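Local coordinates for lipolytic protein G-D-S-L family (Chitinophaga pinensis, PDB 4Q7Q) that is of unconfirmed function but probably hydrolyses ester bonds as a serine lipase or acylhydrolase of the SGNH (GDSL-like) superfamily, at residues S14-D20 / Y46-N52. Residues are numbered along the deposited sequence.
Sequences SITYLND and YINQGHN
The two carboxylate oxygens of Asp20 let it serve two strand donors: Tyr46 OH donates to Asp20 OD2 (2.6 Å) and Asn48 ND2 to Asp20 OD1 (2.8 Å), which also accepts from Asn19 ND2 (2.8 Å). Asn48 suits its place because its amide works both ways: in the t rotamer ND2 also makes weak bonds to Thr16 O (3.1 Å) and Tyr17 O (3.3 Å), while OD1 accepts from Gly50 N (2.8 Å) in an Asx turn. Strand 44-50, at the parallel sheet's edge, is extended through Asn48 and bends at Gln49 (psi 41°). CA atoms lie 4.1 Å apart at Tyr17-Gly50 and, in the following loop, 4.2 Å at Ser14-Asn52. Gly50 permits this approach, since a CB would clash with Thr16 CB and Tyr17 N. Asn52 CB covers the Tyr17 ring face (CH-pi, 3.8 Å to the centroid); Tyr17 OH hydrogen-bonds Glu24 and accepts from a water (2.9 Å) that accepts from Asn52 ND2 (3.1 Å). Ser14 OG hydrogen-bonds His238, consistent with the SGNH nucleophile; thus amide, phenol and carboxylate join the segment it begins to the edge strand.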
ATOM      1  N   SER A  14      -2.288  -0.607   5.979  1.00 14.03           N
ATOM      2  CA  SER A  14      -3.085   0.582   6.270  1.00 13.98           C
ATOM      3  C   SER A  14      -3.788   1.135   5.037  1.00 14.19           C
ATOM      4  O   SER A  14      -4.876   1.670   5.138  1.00 15.37           O
ATOM      5  CB  SER A  14      -2.230   1.686   6.894  1.00 15.91           C
ATOM      6  OG  SER A  14      -1.088   1.925   6.105  1.00 18.63           O
ATOM      7  N   ILE A  15      -3.162   1.022   3.875  1.00 13.92           N
ATOM      8  CA  ILE A  15      -3.771   1.552   2.661  1.00 14.46           C
ATOM      9  C   ILE A  15      -5.140   0.900   2.394  1.00 15.34           C
ATOM     10  O   ILE A  15      -6.056   1.546   1.885  1.00 16.80           O
ATOM     11  CB  ILE A  15      -2.795   1.451   1.480  1.00 14.66           C
ATOM     12  CG1 ILE A  15      -1.601   2.370   1.754  1.00 15.84           C
ATOM     13  CG2 ILE A  15      -3.460   1.808   0.165  1.00 14.69           C
ATOM     14  CD1 ILE A  15      -0.432   2.201   0.809  1.00 19.97           C
ATOM     15  N   THR A  16      -5.284  -0.359   2.812  1.00 14.57           N
ATOM     16  CA  THR A  16      -6.539  -1.100   2.709  1.00 14.06           C
ATOM     17  C   THR A  16      -7.417  -0.846   3.927  1.00 14.96           C
ATOM     18  O   THR A  16      -8.599  -0.542   3.799  1.00 15.32           O
ATOM     19  CB  THR A  16      -6.247  -2.600   2.563  1.00 13.54           C
ATOM     20  OG1 THR A  16      -5.488  -2.794   1.365  1.00 14.76           O
ATOM     21  CG2 THR A  16      -7.531  -3.417   2.504  1.00 14.47           C
ATOM     22  N   TYR A  17      -6.821  -0.987   5.104  1.00 14.19           N
ATOM     23  CA  TYR A  17      -7.501  -0.738   6.373  1.00 14.68           C
ATOM     24  C   TYR A  17      -8.289   0.579   6.399  1.00 15.26           C
ATOM     25  O   TYR A  17      -9.449   0.619   6.834  1.00 16.80           O
ATOM     26  CB  TYR A  17      -6.458  -0.733   7.489  1.00 15.42           C
ATOM     27  CG  TYR A  17      -6.968  -0.281   8.845  1.00 15.70           C
ATOM     28  CD1 TYR A  17      -7.539  -1.187   9.734  1.00 18.20           C
ATOM     29  CD2 TYR A  17      -6.842   1.048   9.247  1.00 17.07           C
ATOM     30  CE1 TYR A  17      -7.990  -0.777  10.980  1.00 19.18           C
ATOM     31  CE2 TYR A  17      -7.286   1.468  10.479  1.00 17.87           C
ATOM     32  CZ  TYR A  17      -7.860   0.552  11.349  1.00 19.65           C
ATOM     33  OH  TYR A  17      -8.305   0.969  12.582  1.00 23.55           O
ATOM     34  N   LEU A  18      -7.656   1.647   5.918  1.00 14.72           N
ATOM     35  CA  LEU A  18      -8.201   2.991   6.050  1.00 15.59           C
ATOM     36  C   LEU A  18      -9.480   3.223   5.256  1.00 15.70           C
ATOM     37  O   LEU A  18     -10.167   4.216   5.487  1.00 17.14           O
ATOM     38  CB  LEU A  18      -7.151   4.034   5.654  1.00 15.26           C
ATOM     39  CG  LEU A  18      -6.003   4.184   6.656  1.00 16.61           C
ATOM     40  CD1 LEU A  18      -4.822   4.976   6.060  1.00 17.18           C
ATOM     41  CD2 LEU A  18      -6.503   4.800   7.966  1.00 17.84           C
ATOM     42  N   ASN A  19      -9.797   2.321   4.326  1.00 16.07           N
ATOM     43  CA  ASN A  19     -11.041   2.419   3.564  1.00 17.30           C
ATOM     44  C   ASN A  19     -12.252   2.574   4.477  1.00 18.19           C
ATOM     45  O   ASN A  19     -13.212   3.273   4.145  1.00 18.90           O
ATOM     46  CB  ASN A  19     -11.229   1.192   2.670  1.00 17.02           C
ATOM     47  CG  ASN A  19     -12.457   1.300   1.786  1.00 16.58           C
ATOM     48  OD1 ASN A  19     -12.414   1.901   0.713  1.00 16.95           O
ATOM     49  ND2 ASN A  19     -13.566   0.721   2.236  1.00 17.70           N
ATOM     50  N   ASP A  20     -12.188   1.930   5.637  1.00 18.72           N
ATOM     51  CA  ASP A  20     -13.327   1.906   6.546  1.00 18.05           C
ATOM     52  C   ASP A  20     -13.075   2.633   7.857  1.00 19.93           C
ATOM     53  O   ASP A  20     -13.844   2.501   8.809  1.00 22.22           O
ATOM     54  CB  ASP A  20     -13.786   0.467   6.767  1.00 19.39           C
ATOM     55  CG  ASP A  20     -14.308  -0.152   5.492  1.00 20.52           C
ATOM     56  OD1 ASP A  20     -13.484  -0.654   4.701  1.00 18.99           O
ATOM     57  OD2 ASP A  20     -15.540  -0.087   5.255  1.00 21.92           O
ATOM     58  N   TYR A  46     -16.920  -6.149  -0.915  1.00 20.77           N
ATOM     59  CA  TYR A  46     -15.630  -6.212  -0.239  1.00 19.81           C
ATOM     60  C   TYR A  46     -15.689  -6.642   1.214  1.00 18.65           C
ATOM     61  O   TYR A  46     -16.652  -6.368   1.939  1.00 19.42           O
ATOM     62  CB  TYR A  46     -14.830  -4.906  -0.386  1.00 19.75           C
ATOM     63  CG  TYR A  46     -15.259  -3.741   0.492  1.00 19.43           C
ATOM     64  CD1 TYR A  46     -14.924  -3.688   1.847  1.00 19.24           C
ATOM     65  CD2 TYR A  46     -15.944  -2.659  -0.049  1.00 19.93           C
ATOM     66  CE1 TYR A  46     -15.307  -2.619   2.645  1.00 19.94           C
ATOM     67  CE2 TYR A  46     -16.312  -1.573   0.739  1.00 19.98           C
ATOM     68  CZ  TYR A  46     -16.000  -1.563   2.085  1.00 20.45           C
ATOM     69  OH  TYR A  46     -16.369  -0.478   2.857  1.00 20.96           O
ATOM     70  N   ILE A  47     -14.630  -7.330   1.617  1.00 18.33           N
ATOM     71  CA  ILE A  47     -14.357  -7.596   3.012  1.00 17.66           C
ATOM     72  C   ILE A  47     -12.989  -7.001   3.279  1.00 17.40           C
ATOM     73  O   ILE A  47     -12.016  -7.329   2.599  1.00 18.16           O
ATOM     74  CB  ILE A  47     -14.362  -9.098   3.290  1.00 19.65           C
ATOM     75  CG1 ILE A  47     -15.789  -9.622   3.158  1.00 22.12           C
ATOM     76  CG2 ILE A  47     -13.803  -9.394   4.675  1.00 20.35           C
ATOM     77  CD1 ILE A  47     -15.896 -11.111   3.273  1.00 24.99           C
ATOM     78  N   ASN A  48     -12.924  -6.109   4.257  1.00 16.23           N
ATOM     79  CA  ASN A  48     -11.695  -5.403   4.569  1.00 15.46           C
ATOM     80  C   ASN A  48     -10.782  -6.225   5.479  1.00 15.40           C
ATOM     81  O   ASN A  48     -10.998  -6.312   6.692  1.00 17.55           O
ATOM     82  CB  ASN A  48     -12.027  -4.054   5.211  1.00 15.77           C
ATOM     83  CG  ASN A  48     -10.817  -3.158   5.363  1.00 15.84           C
ATOM     84  OD1 ASN A  48      -9.694  -3.631   5.550  1.00 16.19           O
ATOM     85  ND2 ASN A  48     -11.038  -1.850   5.292  1.00 16.25           N
ATOM     86  N   GLN A  49      -9.771  -6.836   4.876  1.00 15.53           N
ATOM     87  CA  GLN A  49      -8.742  -7.545   5.625  1.00 15.42           C
ATOM     88  C   GLN A  49      -7.422  -6.774   5.550  1.00 14.16           C
ATOM     89  O   GLN A  49      -6.336  -7.342   5.401  1.00 14.50           O
ATOM     90  CB  GLN A  49      -8.609  -8.998   5.157  1.00 16.66           C
ATOM     91  CG  GLN A  49      -9.680  -9.907   5.746  1.00 18.51           C
ATOM     92  CD  GLN A  49      -9.334 -10.367   7.147  1.00 18.63           C
ATOM     93  OE1 GLN A  49      -8.301  -9.982   7.708  1.00 19.99           O
ATOM     94  NE2 GLN A  49     -10.186 -11.218   7.717  1.00 19.70           N
ATOM     95  N   GLY A  50      -7.539  -5.454   5.651  1.00 13.98           N
ATOM     96  CA  GLY A  50      -6.385  -4.589   5.776  1.00 14.27           C
ATOM     97  C   GLY A  50      -6.063  -4.452   7.244  1.00 14.58           C
ATOM     98  O   GLY A  50      -6.951  -4.198   8.071  1.00 16.11           O
ATOM     99  N   HIS A  51      -4.791  -4.618   7.573  1.00 14.09           N
ATOM    100  CA  HIS A  51      -4.338  -4.528   8.956  1.00 14.30           C
ATOM    101  C   HIS A  51      -3.350  -3.391   9.109  1.00 14.20           C
ATOM    102  O   HIS A  51      -2.299  -3.372   8.474  1.00 13.66           O
ATOM    103  CB  HIS A  51      -3.759  -5.866   9.401  1.00 14.40           C
ATOM    104  CG  HIS A  51      -4.781  -6.951   9.410  1.00 13.71           C
ATOM    105  ND1 HIS A  51      -5.436  -7.343  10.557  1.00 15.38           N
ATOM    106  CD2 HIS A  51      -5.312  -7.679   8.402  1.00 15.31           C
ATOM    107  CE1 HIS A  51      -6.310  -8.286  10.258  1.00 16.48           C
ATOM    108  NE2 HIS A  51      -6.259  -8.506   8.953  1.00 17.00           N
ATOM    109  N   ASN A  52      -3.728  -2.430   9.942  1.00 14.59           N
ATOM    110  CA  ASN A  52      -3.022  -1.165  10.061  1.00 15.43           C
ATOM    111  C   ASN A  52      -1.595  -1.376  10.531  1.00 15.44           C
ATOM    112  O   ASN A  52      -1.369  -1.902  11.614  1.00 17.00           O
ATOM    113  CB  ASN A  52      -3.783  -0.242  11.016  1.00 16.04           C
ATOM    114  CG  ASN A  52      -3.308   1.200  10.937  1.00 19.11           C
ATOM    115  OD1 ASN A  52      -2.528   1.551  10.061  1.00 22.69           O
ATOM    116  ND2 ASN A  52      -3.797   2.039  11.836  1.00 20.71           N
TER
HETATM  117  O   HOH W   1      -5.737   1.055  14.021  1.00 40.45           O